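Side-chain contacts in endoglucanase E (Clostridium thermocellum, PDB 2WAO), which pairs cellulase activity with a carbohydrate esterase domain, crystallised here, that probably deacetylates plant cell-wall polysaccharides and binds cellohexaose: residues A[126-131]-A[190-195]; A[27-32]-A[173-178]; A[246-251]-A[289-294]. One frame throughout, in Å; residues are numbered along the deposited sequence. Where two conformers were deposited one is given.

Interaction 1: residues A[126-131]-A[190-195]; sequences EFIGDS and PLIMDR. With BGC (beta-D-glucopyranose), chain B; FMT (formic acid), chain C.
I192 meets I128 in the buried core of the esterase domain. The two side chains cross at about a right angle. CB of I192 faces strand 126-129, and its CG1 is anti to the backbone N (chi1 -175°). That torsion brings I192 CG1 within 3.6 Å of I128 CG2. One bond further out, I192 CD1 still lies 3.9 Å from the same methyl, I128 CG2. The tip then ends near the backbone, with I192 CD1 4.1 Å from G129 O. One methyl of I128 thus meets both carbons of the longer branch, CG1 and CD1. The contact is small and mostly apolar. Side chains of Y196 and V247 also lie against I128, and L180 lies against I192.

I192 opens the short helix 192-195. L191 sits at its N-cap, and L191 N gives a 2.8 Å bond to D194 OD2. The bond is almost straight (178°) and reaches the carboxylate on its anti side. This is one half of a capping box, since leucine has no polar side chain to return the bond.

Past G129 the strand gives way to the ligand pocket. D130 OD1 caps the next helix at I132 N. In one of two conformers, S131 OG accepts a hydrogen bond from O6 of a bound glucose, so this bond is less certain. A formic acid molecule, probably from the crystallisation liquor, lies beside D130 and S131. The packing of I192 on I128 is a feature of this structure. G129, D130 and S131 form the GDS sequence of GDSL-type (SGNH) hydrolases, in which this serine is the nucleophile. S131 probably has that role here. Its place, just past an inner strand of the parallel sheet, is that of the SGNH fold.

Interaction 2: residues A[27-32]-A[173-178]; sequences CAWSGS and IAWSGI. With BGC (beta-D-glucopyranose), chain D; BGC (beta-D-glucopyranose), chain B; FMT (formic acid), chain C.
W29 packs its indole against I173 and the backbone of A174. This is the tight part of the contact. I173 CD1 sits over one face of the W29 five-membered ring, 3.7 Å from its centroid and 11° off the ring normal. That is a good CH-pi geometry. I173 reaches the ring through a bend at its end (chi2 -51°), although its CB does not face W29. The other branch covers the benzene half, with I173 CG2 3.9 Å from W29 CH2. At the rim of the indole, near its plane, A174 O stands 3.4 Å from W29 CZ3. The W175 side chain crosses W29 at about a right angle and offers its ring edge, W175 CE3 lying 4.0 Å from W29 CZ3. The indole N-H of W29 is used too, since NE1 bonds to Y198 O.

The other side is looser: the backbones do not meet directly, and one water spans them. It accepts from S30 N at 2.9 Å and donates to A174 O at 2.6 Å. The W29-S32 turn is type II and is held by S32: both S32 N and S32 OG donate to W29 O.

Strand 168-174 leads into a second type II turn, W175 to I178, which lines the ligand pocket. G177 N donates to O1 of the formic acid at 3.1 Å, and also bonds to S131 OG. A backbone N-H at this place is consistent with the oxyanion hole of SGNH enzymes. The chemistry implies two kinds of joint between the N-terminal and esterase parts: an indole packed by a CH-pi contact on one face and by a carbonyl and W175 at its rim, and a water-mediated link between backbones.

Interaction 3: residues A[246-251]-A[289-294]; sequences EVRRNY and LKVYFV
R248 reaches from the end of helix 233-250 to K290, just before the edge strand. Along the helix, E246 comes first, and its OE1 forms a 3.1 Å salt bridge with R249 NH1. V247 follows and packs on I256. R248 then makes the contact. Its chain is bent at chi2 and chi3 (63° and 68°), which curls the guanidinium back toward the helix end. R248 NH2 lies 3.4 Å from K290 O, which is at the edge of the group, and 3.8 Å from K290 CB. R248 NH1 donates to Y251 O at 3.0 Å, in the carbonyl plane, and also to A254 O. NE forms a salt bridge with D288. Several partners thus fix the rotation of the guanidinium. The amine of K290 turns to D253 O instead, with K290 NZ 6.1 Å from R248 NH1. Y251 is the first residue to leave the helix.

The helix end packs on strand 255-260. R248 reaches past that strand to the start of strand 291-295, whose two faces meet helix 266-285 (V291, F293) and helix 313-331 (Y292, V294).

Overall arrangement
The three contacts all reach the five-stranded parallel sheet of the esterase domain. Interactions 1 and 2 are close, with centres 8 Å apart, on neighbouring strands 123-129 and 168-174. Their segments alternate along the chain, and both border the bound glycan. Interaction 2 also brings in the N-terminal β domain. Interaction 3 follows later in the sequence, at the opposite edge strand, 291-295. Its centre is about 15 Å from that of interaction 1 and 20 Å from that of interaction 2. E126 and Y251 link interactions 1 and 3 by a hydrogen bond. Interactions 1 and 2 join the pocket to the core and to the N-terminal domain; interaction 3 is packing at the far edge of the sheet.

Interaction 1: residues A[126-131]-A[190-195]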
loop_
_atom_site.group_PDB
_atom_site.type_symbol
_atom_site.label_atom_id
_atom_site.label_comp_id
_atom_site.label_asym_id
_atom_site.label_seq_id
_atom_site.Cartn_x
_atom_site.Cartn_y
_atom_site.Cartn_z
ATOM N N GLU A 126 3.062 -1.252 -8.410
ATOM C CA GLU A 126 3.094 -0.105 -7.490
ATOM C C GLU A 126 1.655 0.398 -7.403
ATOM O O GLU A 126 0.992 0.623 -8.430
ATOM C CB GLU A 126 3.992 1.004 -8.004
ATOM C CG GLU A 126 4.064 2.233 -7.079
ATOM C CD GLU A 126 5.131 3.200 -7.533
ATOM O OE1 GLU A 126 5.012 3.713 -8.647
ATOM O OE2 GLU A 126 6.083 3.472 -6.766
ATOM N N PHE A 127 1.213 0.639 -6.167
ATOM C CA PHE A 127 -0.097 1.216 -5.915
ATOM C C PHE A 127 0.139 2.639 -5.461
ATOM O O PHE A 127 1.073 2.908 -4.651
ATOM C CB PHE A 127 -0.773 0.446 -4.777
ATOM C CG PHE A 127 -1.238 -0.915 -5.182
ATOM C CD1 PHE A 127 -2.562 -1.086 -5.606
ATOM C CD2 PHE A 127 -0.363 -2.011 -5.151
ATOM C CE1 PHE A 127 -3.013 -2.342 -6.037
ATOM C CE2 PHE A 127 -0.833 -3.297 -5.568
ATOM C CZ PHE A 127 -2.145 -3.416 -6.010
ATOM N N ILE A 128 -0.687 3.554 -5.953
ATOM C CA ILE A 128 -0.598 4.972 -5.517
ATOM C C ILE A 128 -1.972 5.366 -5.019
ATOM O O ILE A 128 -2.916 5.348 -5.780
ATOM C CB ILE A 128 -0.186 5.883 -6.725
ATOM C CG1 ILE A 128 1.143 5.417 -7.321
ATOM C CG2 ILE A 128 -0.080 7.401 -6.294
ATOM C CD1 ILE A 128 1.534 6.147 -8.657
ATOM N N GLY A 129 -2.113 5.755 -3.750
ATOM C CA GLY A 129 -3.457 5.996 -3.294
ATOM C C GLY A 129 -3.580 6.712 -1.971
ATOM O O GLY A 129 -2.669 7.406 -1.567
ATOM N N ASP A 130 -4.741 6.549 -1.342
ATOM C CA ASP A 130 -5.088 7.370 -0.159
ATOM C C ASP A 130 -5.485 6.403 0.961
ATOM O O ASP A 130 -4.883 5.314 1.096
ATOM C CB ASP A 130 -6.177 8.394 -0.558
ATOM C CG ASP A 130 -7.452 7.712 -1.213
ATOM O OD1 ASP A 130 -7.733 6.478 -0.959
ATOM O OD2 ASP A 130 -8.194 8.407 -1.949
ATOM N N SER A 131 -6.510 6.746 1.745
ATOM C CA SER A 131 -6.876 5.948 2.916
ATOM C C SER A 131 -7.323 4.555 2.541
ATOM O O SER A 131 -7.113 3.630 3.289
ATOM C CB SER A 131 -8.015 6.609 3.694
ATOM O OG SER A 131 -7.668 7.939 4.049
ATOM N N PRO A 190 0.986 18.569 1.832
ATOM C CA PRO A 190 1.494 17.994 0.588
ATOM C C PRO A 190 0.418 17.134 -0.095
ATOM O O PRO A 190 -0.364 16.472 0.566
ATOM C CB PRO A 190 2.654 17.105 1.064
ATOM C CG PRO A 190 3.111 17.777 2.427
ATOM C CD PRO A 190 1.806 18.205 3.020
ATOM N N LEU A 191 0.397 17.168 -1.412
ATOM C CA LEU A 191 -0.567 16.378 -2.184
ATOM C C LEU A 191 0.176 15.160 -2.714
ATOM O O LEU A 191 1.395 15.019 -2.505
ATOM C CB LEU A 191 -1.153 17.237 -3.310
ATOM C CG LEU A 191 -2.025 18.440 -2.897
ATOM C CD1 LEU A 191 -2.405 19.291 -4.094
ATOM C CD2 LEU A 191 -3.277 17.928 -2.141
ATOM N N ILE A 192 -0.531 14.290 -3.433
ATOM C CA ILE A 192 0.112 13.024 -3.792
ATOM C C ILE A 192 1.399 13.256 -4.591
ATOM O O ILE A 192 2.433 12.575 -4.342
ATOM C CB ILE A 192 -0.896 12.039 -4.475
ATOM C CG1 ILE A 192 -0.195 10.667 -4.715
ATOM C CG2 ILE A 192 -1.460 12.663 -5.750
ATOM C CD1 ILE A 192 0.065 9.941 -3.313
ATOM N N MET A 193 1.420 14.209 -5.522
ATOM C CA MET A 193 2.627 14.354 -6.358
ATOM C C MET A 193 3.824 14.866 -5.565
ATOM O O MET A 193 4.975 14.677 -5.979
ATOM C CB MET A 193 2.370 15.201 -7.597
ATOM C CG MET A 193 1.905 14.359 -8.826
ATOM S SD MET A 193 3.239 13.427 -9.631
ATOM C CE MET A 193 4.369 14.759 -10.038
ATOM N N ASP A 194 3.539 15.498 -4.421
ATOM C CA ASP A 194 4.588 15.979 -3.519
ATOM C C ASP A 194 5.186 14.845 -2.682
ATOM O O ASP A 194 6.347 14.928 -2.276
ATOM C CB ASP A 194 4.054 17.058 -2.568
ATOM C CG ASP A 194 3.360 18.246 -3.286
ATOM O OD1 ASP A 194 3.882 18.717 -4.318
ATOM O OD2 ASP A 194 2.284 18.731 -2.775
ATOM N N ARG A 195 4.422 13.801 -2.360
ATOM C CA ARG A 195 4.951 12.721 -1.486
ATOM C C ARG A 195 5.509 11.557 -2.296
ATOM O O ARG A 195 6.402 10.836 -1.851
ATOM C CB ARG A 195 3.828 12.207 -0.568
ATOM C CG ARG A 195 3.207 13.324 0.350
ATOM C CD ARG A 195 2.742 12.721 1.616
ATOM N NE ARG A 195 2.056 13.579 2.585
ATOM C CZ ARG A 195 2.681 14.246 3.565
ATOM N NH1 ARG A 195 4.015 14.257 3.649
ATOM N NH2 ARG A 195 1.956 14.938 4.444
HETATM C C2 BGC B . -12.309 11.068 8.666
HETATM C C3 BGC B . -11.028 11.887 8.743
HETATM C C4 BGC B . -9.975 11.289 7.803
HETATM C C5 BGC B . -10.570 11.202 6.380
HETATM C C6 BGC B . -9.596 10.698 5.295
HETATM C C1 BGC B . -12.767 10.962 7.215
HETATM O O2 BGC B . -13.297 11.658 9.516
HETATM O O3 BGC B . -10.537 11.883 10.090
HETATM O O4 BGC B . -9.035 12.243 7.828
HETATM O O5 BGC B . -11.741 10.389 6.426
HETATM O O6 BGC B . -9.165 9.393 5.640
HETATM C C FMT C . -9.023 8.794 1.141
HETATM O O1 FMT C . -8.682 9.246 2.244
HETATM O O2 FMT C . -9.859 7.907 0.917
#

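Interaction 2: residues A[27-32]-A[173-178]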
loop_
_atom_site.group_PDB
_atom_site.type_symbol
_atom_site.label_atom_id
_atom_site.label_comp_id
_atom_site.label_asym_id
_atom_site.label_seq_id
_atom_site.Cartn_x
_atom_site.Cartn_y
_atom_site.Cartn_z
ATOM N N CYS A 27 12.223 2.310 6.620
ATOM C CA CYS A 27 11.086 2.309 5.682
ATOM C C CYS A 27 9.917 3.063 6.319
ATOM O O CYS A 27 9.937 3.356 7.533
ATOM C CB CYS A 27 10.654 0.909 5.281
ATOM S SG CYS A 27 9.879 0.059 6.627
ATOM N N ALA A 28 8.922 3.396 5.493
ATOM C CA ALA A 28 7.798 4.209 5.961
ATOM C C ALA A 28 6.477 3.722 5.379
ATOM O O ALA A 28 5.476 3.602 6.085
ATOM C CB ALA A 28 8.010 5.655 5.600
ATOM N N TRP A 29 6.466 3.417 4.090
ATOM C CA TRP A 29 5.176 3.172 3.430
ATOM C C TRP A 29 4.442 1.934 3.925
ATOM O O TRP A 29 5.064 0.902 4.262
ATOM C CB TRP A 29 5.323 3.149 1.916
ATOM C CG TRP A 29 5.843 4.451 1.350
ATOM C CD1 TRP A 29 7.122 4.692 0.912
ATOM C CD2 TRP A 29 5.123 5.684 1.184
ATOM N NE1 TRP A 29 7.231 6.000 0.454
ATOM C CE2 TRP A 29 6.026 6.626 0.614
ATOM C CE3 TRP A 29 3.779 6.077 1.399
ATOM C CZ2 TRP A 29 5.636 7.937 0.277
ATOM C CZ3 TRP A 29 3.396 7.370 1.068
ATOM C CH2 TRP A 29 4.324 8.298 0.522
ATOM N N SER A 30 3.104 2.033 3.942
ATOM C CA SER A 30 2.234 0.877 4.218
ATOM C C SER A 30 2.746 -0.375 3.499
ATOM O O SER A 30 3.106 -0.341 2.325
ATOM C CB SER A 30 0.822 1.109 3.661
ATOM O OG SER A 30 0.209 2.213 4.241
ATOM N N GLY A 31 2.697 -1.498 4.186
ATOM C CA GLY A 31 2.941 -2.754 3.499
ATOM C C GLY A 31 4.432 -3.033 3.244
ATOM O O GLY A 31 4.765 -4.085 2.671
ATOM N N SER A 32 5.318 -2.106 3.636
ATOM C CA SER A 32 6.780 -2.417 3.643
ATOM C C SER A 32 6.943 -3.738 4.376
ATOM O O SER A 32 6.339 -3.922 5.461
ATOM C CB SER A 32 7.604 -1.347 4.349
ATOM O OG SER A 32 7.482 -0.093 3.694
ATOM N N ILE A 173 2.202 3.119 -2.168
ATOM C CA ILE A 173 2.556 4.520 -1.999
ATOM C C ILE A 173 1.269 5.281 -1.711
ATOM O O ILE A 173 0.619 5.818 -2.618
ATOM C CB ILE A 173 3.377 5.063 -3.207
ATOM C CG1 ILE A 173 4.569 4.118 -3.505
ATOM C CG2 ILE A 173 3.835 6.476 -2.883
ATOM C CD1 ILE A 173 5.442 3.774 -2.246
ATOM N N ALA A 174 0.895 5.295 -0.425
ATOM C CA ALA A 174 -0.465 5.737 -0.063
ATOM C C ALA A 174 -0.406 6.516 1.238
ATOM O O ALA A 174 0.394 6.222 2.118
ATOM C CB ALA A 174 -1.371 4.552 0.046
ATOM N N TRP A 175 -1.286 7.486 1.354
ATOM C CA TRP A 175 -1.278 8.405 2.515
ATOM C C TRP A 175 -2.720 8.761 2.794
ATOM O O TRP A 175 -3.417 9.274 1.900
ATOM C CB TRP A 175 -0.488 9.666 2.131
ATOM C CG TRP A 175 -0.172 10.546 3.315
ATOM C CD1 TRP A 175 -1.028 11.411 3.938
ATOM C CD2 TRP A 175 1.098 10.674 3.966
ATOM N NE1 TRP A 175 -0.358 12.072 4.969
ATOM C CE2 TRP A 175 0.947 11.641 4.993
ATOM C CE3 TRP A 175 2.364 10.042 3.788
ATOM C CZ2 TRP A 175 2.011 11.994 5.870
ATOM C CZ3 TRP A 175 3.422 10.399 4.650
ATOM C CH2 TRP A 175 3.240 11.384 5.668
ATOM N N SER A 176 -3.189 8.464 4.007
ATOM C CA SER A 176 -4.603 8.691 4.363
ATOM C C SER A 176 -4.991 10.166 4.214
ATOM O O SER A 176 -4.232 11.053 4.617
ATOM C CB SER A 176 -4.901 8.192 5.768
ATOM O OG SER A 176 -5.167 6.806 5.736
ATOM N N GLY A 177 -6.124 10.407 3.557
ATOM C CA GLY A 177 -6.655 11.767 3.342
ATOM C C GLY A 177 -6.056 12.556 2.184
ATOM O O GLY A 177 -6.472 13.680 1.952
ATOM N N ILE A 178 -5.074 11.997 1.463
ATOM C CA ILE A 178 -4.379 12.754 0.420
ATOM C C ILE A 178 -5.209 12.787 -0.881
ATOM O O ILE A 178 -5.979 11.840 -1.153
ATOM C CB ILE A 178 -2.977 12.118 0.145
ATOM C CG1 ILE A 178 -1.988 13.215 -0.298
ATOM C CG2 ILE A 178 -3.042 10.896 -0.850
ATOM C CD1 ILE A 178 -0.516 12.737 -0.295
HETATM C C2 BGC D . -6.710 12.919 7.703
HETATM C C3 BGC D . -5.291 12.452 8.052
HETATM C C4 BGC D . -5.254 11.771 9.422
HETATM C C5 BGC D . -6.241 10.620 9.412
HETATM C C6 BGC D . -6.189 9.787 10.704
HETATM C C1 BGC D . -7.694 11.781 7.952
HETATM O O2 BGC D . -6.797 13.375 6.360
HETATM O O3 BGC D . -4.372 13.518 7.936
HETATM O O4 BGC D . -3.968 11.230 9.645
HETATM O O5 BGC D . -7.504 11.244 9.246
HETATM O O6 BGC D . -6.945 10.400 11.714
HETATM C C2 BGC B . -12.309 11.068 8.666
HETATM C C3 BGC B . -11.028 11.887 8.743
HETATM C C4 BGC B . -9.975 11.289 7.803
HETATM C C5 BGC B . -10.570 11.202 6.380
HETATM C C6 BGC B . -9.596 10.698 5.295
HETATM C C1 BGC B . -12.767 10.962 7.215
HETATM O O2 BGC B . -13.297 11.658 9.516
HETATM O O3 BGC B . -10.537 11.883 10.090
HETATM O O4 BGC B . -9.035 12.243 7.828
HETATM O O5 BGC B . -11.741 10.389 6.426
HETATM O O6 BGC B . -9.165 9.393 5.640
HETATM C C FMT C . -9.023 8.794 1.141
HETATM O O1 FMT C . -8.682 9.246 2.244
HETATM O O2 FMT C . -9.859 7.907 0.917
HETATM O O HOH W 1 1.565 4.497 3.720
#

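Interaction 3: residues A[246-251]-A[289-294]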
loop_
_atom_site.group_PDB
_atom_site.type_symbol
_atom_site.label_atom_id
_atom_site.label_comp_id
_atom_site.label_asym_id
_atom_site.label_seq_id
_atom_site.Cartn_x
_atom_site.Cartn_y
_atom_site.Cartn_z
ATOM N N GLU A 246 4.059 11.443 -14.948
ATOM C CA GLU A 246 5.168 11.097 -14.021
ATOM C C GLU A 246 5.402 9.593 -13.949
ATOM O O GLU A 246 6.561 9.094 -14.049
ATOM C CB GLU A 246 4.867 11.630 -12.644
ATOM C CG GLU A 246 6.021 11.527 -11.686
ATOM C CD GLU A 246 7.004 12.689 -11.886
ATOM O OE1 GLU A 246 6.649 13.741 -12.492
ATOM O OE2 GLU A 246 8.147 12.531 -11.445
ATOM N N VAL A 247 4.310 8.834 -13.841
ATOM C CA VAL A 247 4.405 7.396 -13.697
ATOM C C VAL A 247 4.981 6.853 -15.014
ATOM O O VAL A 247 5.857 6.020 -15.012
ATOM C CB VAL A 247 2.996 6.782 -13.406
ATOM C CG1 VAL A 247 3.041 5.217 -13.526
ATOM C CG2 VAL A 247 2.519 7.184 -11.974
ATOM N N ARG A 248 4.459 7.341 -16.138
ATOM C CA ARG A 248 4.895 6.891 -17.462
ATOM C C ARG A 248 6.386 7.230 -17.718
ATOM O O ARG A 248 7.127 6.451 -18.388
ATOM C CB ARG A 248 3.945 7.507 -18.517
ATOM C CG ARG A 248 4.339 7.238 -19.974
ATOM C CD ARG A 248 4.329 5.756 -20.356
ATOM N NE ARG A 248 2.998 5.117 -20.384
ATOM C CZ ARG A 248 2.698 3.971 -19.756
ATOM N NH1 ARG A 248 3.602 3.333 -19.002
ATOM N NH2 ARG A 248 1.494 3.430 -19.884
ATOM N N ARG A 249 6.815 8.371 -17.192
ATOM C CA ARG A 249 8.221 8.784 -17.361
ATOM C C ARG A 249 9.133 7.866 -16.533
ATOM O O ARG A 249 10.206 7.475 -17.004
ATOM C CB ARG A 249 8.417 10.249 -17.000
ATOM C CG ARG A 249 9.659 10.887 -17.606
ATOM C CD ARG A 249 9.750 12.381 -17.284
ATOM N NE ARG A 249 8.457 13.026 -17.417
ATOM C CZ ARG A 249 7.684 13.419 -16.405
ATOM N NH1 ARG A 249 8.114 13.312 -15.137
ATOM N NH2 ARG A 249 6.504 13.960 -16.686
ATOM N N ASN A 250 8.690 7.473 -15.333
ATOM C CA ASN A 250 9.457 6.491 -14.512
ATOM C C ASN A 250 9.447 5.082 -15.111
ATOM O O ASN A 250 10.460 4.360 -15.054
ATOM C CB ASN A 250 8.859 6.404 -13.101
ATOM C CG ASN A 250 9.075 7.665 -12.255
ATOM O OD1 ASN A 250 10.089 8.327 -12.362
ATOM N ND2 ASN A 250 8.129 7.938 -11.338
ATOM N N TYR A 251 8.288 4.677 -15.657
ATOM C CA TYR A 251 8.114 3.318 -16.106
ATOM C C TYR A 251 7.485 3.323 -17.508
ATOM O O TYR A 251 6.262 3.202 -17.661
ATOM C CB TYR A 251 7.182 2.533 -15.156
ATOM C CG TYR A 251 7.349 2.812 -13.688
ATOM C CD1 TYR A 251 8.615 2.778 -13.062
ATOM C CD2 TYR A 251 6.243 3.085 -12.910
ATOM C CE1 TYR A 251 8.732 3.063 -11.659
ATOM C CE2 TYR A 251 6.358 3.354 -11.543
ATOM C CZ TYR A 251 7.583 3.322 -10.932
ATOM O OH TYR A 251 7.627 3.605 -9.573
ATOM N N LEU A 289 -2.077 3.464 -25.119
ATOM C CA LEU A 289 -3.094 2.420 -24.985
ATOM C C LEU A 289 -2.966 1.554 -23.706
ATOM O O LEU A 289 -3.818 0.690 -23.461
ATOM C CB LEU A 289 -3.107 1.527 -26.238
ATOM C CG LEU A 289 -3.352 2.252 -27.571
ATOM C CD1 LEU A 289 -3.513 1.238 -28.722
ATOM C CD2 LEU A 289 -4.571 3.215 -27.404
ATOM N N LYS A 290 -1.911 1.774 -22.924
ATOM C CA LYS A 290 -1.707 1.042 -21.670
ATOM C C LYS A 290 -2.084 1.864 -20.428
ATOM O O LYS A 290 -1.425 1.784 -19.406
ATOM C CB LYS A 290 -0.275 0.530 -21.593
ATOM C CG LYS A 290 0.020 -0.455 -22.742
ATOM C CD LYS A 290 1.497 -0.650 -22.944
ATOM C CE LYS A 290 2.091 -1.331 -21.741
ATOM N NZ LYS A 290 3.442 -1.957 -22.068
ATOM N N VAL A 291 -3.175 2.629 -20.537
ATOM C CA VAL A 291 -3.829 3.339 -19.435
ATOM C C VAL A 291 -5.299 2.860 -19.516
ATOM O O VAL A 291 -5.946 2.903 -20.592
ATOM C CB VAL A 291 -3.781 4.832 -19.571
ATOM C CG1 VAL A 291 -4.412 5.462 -18.297
ATOM C CG2 VAL A 291 -2.358 5.250 -19.619
ATOM N N TYR A 292 -5.774 2.360 -18.389
ATOM C CA TYR A 292 -7.099 1.710 -18.266
ATOM C C TYR A 292 -7.897 2.293 -17.135
ATOM O O TYR A 292 -7.341 2.863 -16.176
ATOM C CB TYR A 292 -6.949 0.228 -17.986
ATOM C CG TYR A 292 -5.887 -0.443 -18.847
ATOM C CD1 TYR A 292 -6.082 -0.629 -20.227
ATOM C CD2 TYR A 292 -4.713 -0.887 -18.272
ATOM C CE1 TYR A 292 -5.082 -1.287 -21.025
ATOM C CE2 TYR A 292 -3.688 -1.529 -19.048
ATOM C CZ TYR A 292 -3.899 -1.690 -20.424
ATOM O OH TYR A 292 -2.909 -2.316 -21.146
ATOM N N PHE A 293 -9.205 2.095 -17.235
ATOM C CA PHE A 293 -10.128 2.488 -16.182
ATOM C C PHE A 293 -10.747 1.297 -15.415
ATOM O O PHE A 293 -11.137 0.273 -16.024
ATOM C CB PHE A 293 -11.256 3.352 -16.764
ATOM C CG PHE A 293 -12.242 3.800 -15.730
ATOM C CD1 PHE A 293 -11.876 4.757 -14.772
ATOM C CD2 PHE A 293 -13.544 3.255 -15.697
ATOM C CE1 PHE A 293 -12.758 5.192 -13.798
ATOM C CE2 PHE A 293 -14.449 3.680 -14.714
ATOM C CZ PHE A 293 -14.051 4.650 -13.748
ATOM N N VAL A 294 -10.854 1.444 -14.096
ATOM C CA VAL A 294 -11.562 0.416 -13.271
ATOM C C VAL A 294 -12.454 1.109 -12.268
ATOM O O VAL A 294 -12.028 2.041 -11.586
ATOM C CB VAL A 294 -10.590 -0.540 -12.502
ATOM C CG1 VAL A 294 -11.355 -1.647 -11.731
ATOM C CG2 VAL A 294 -9.480 -1.095 -13.420
#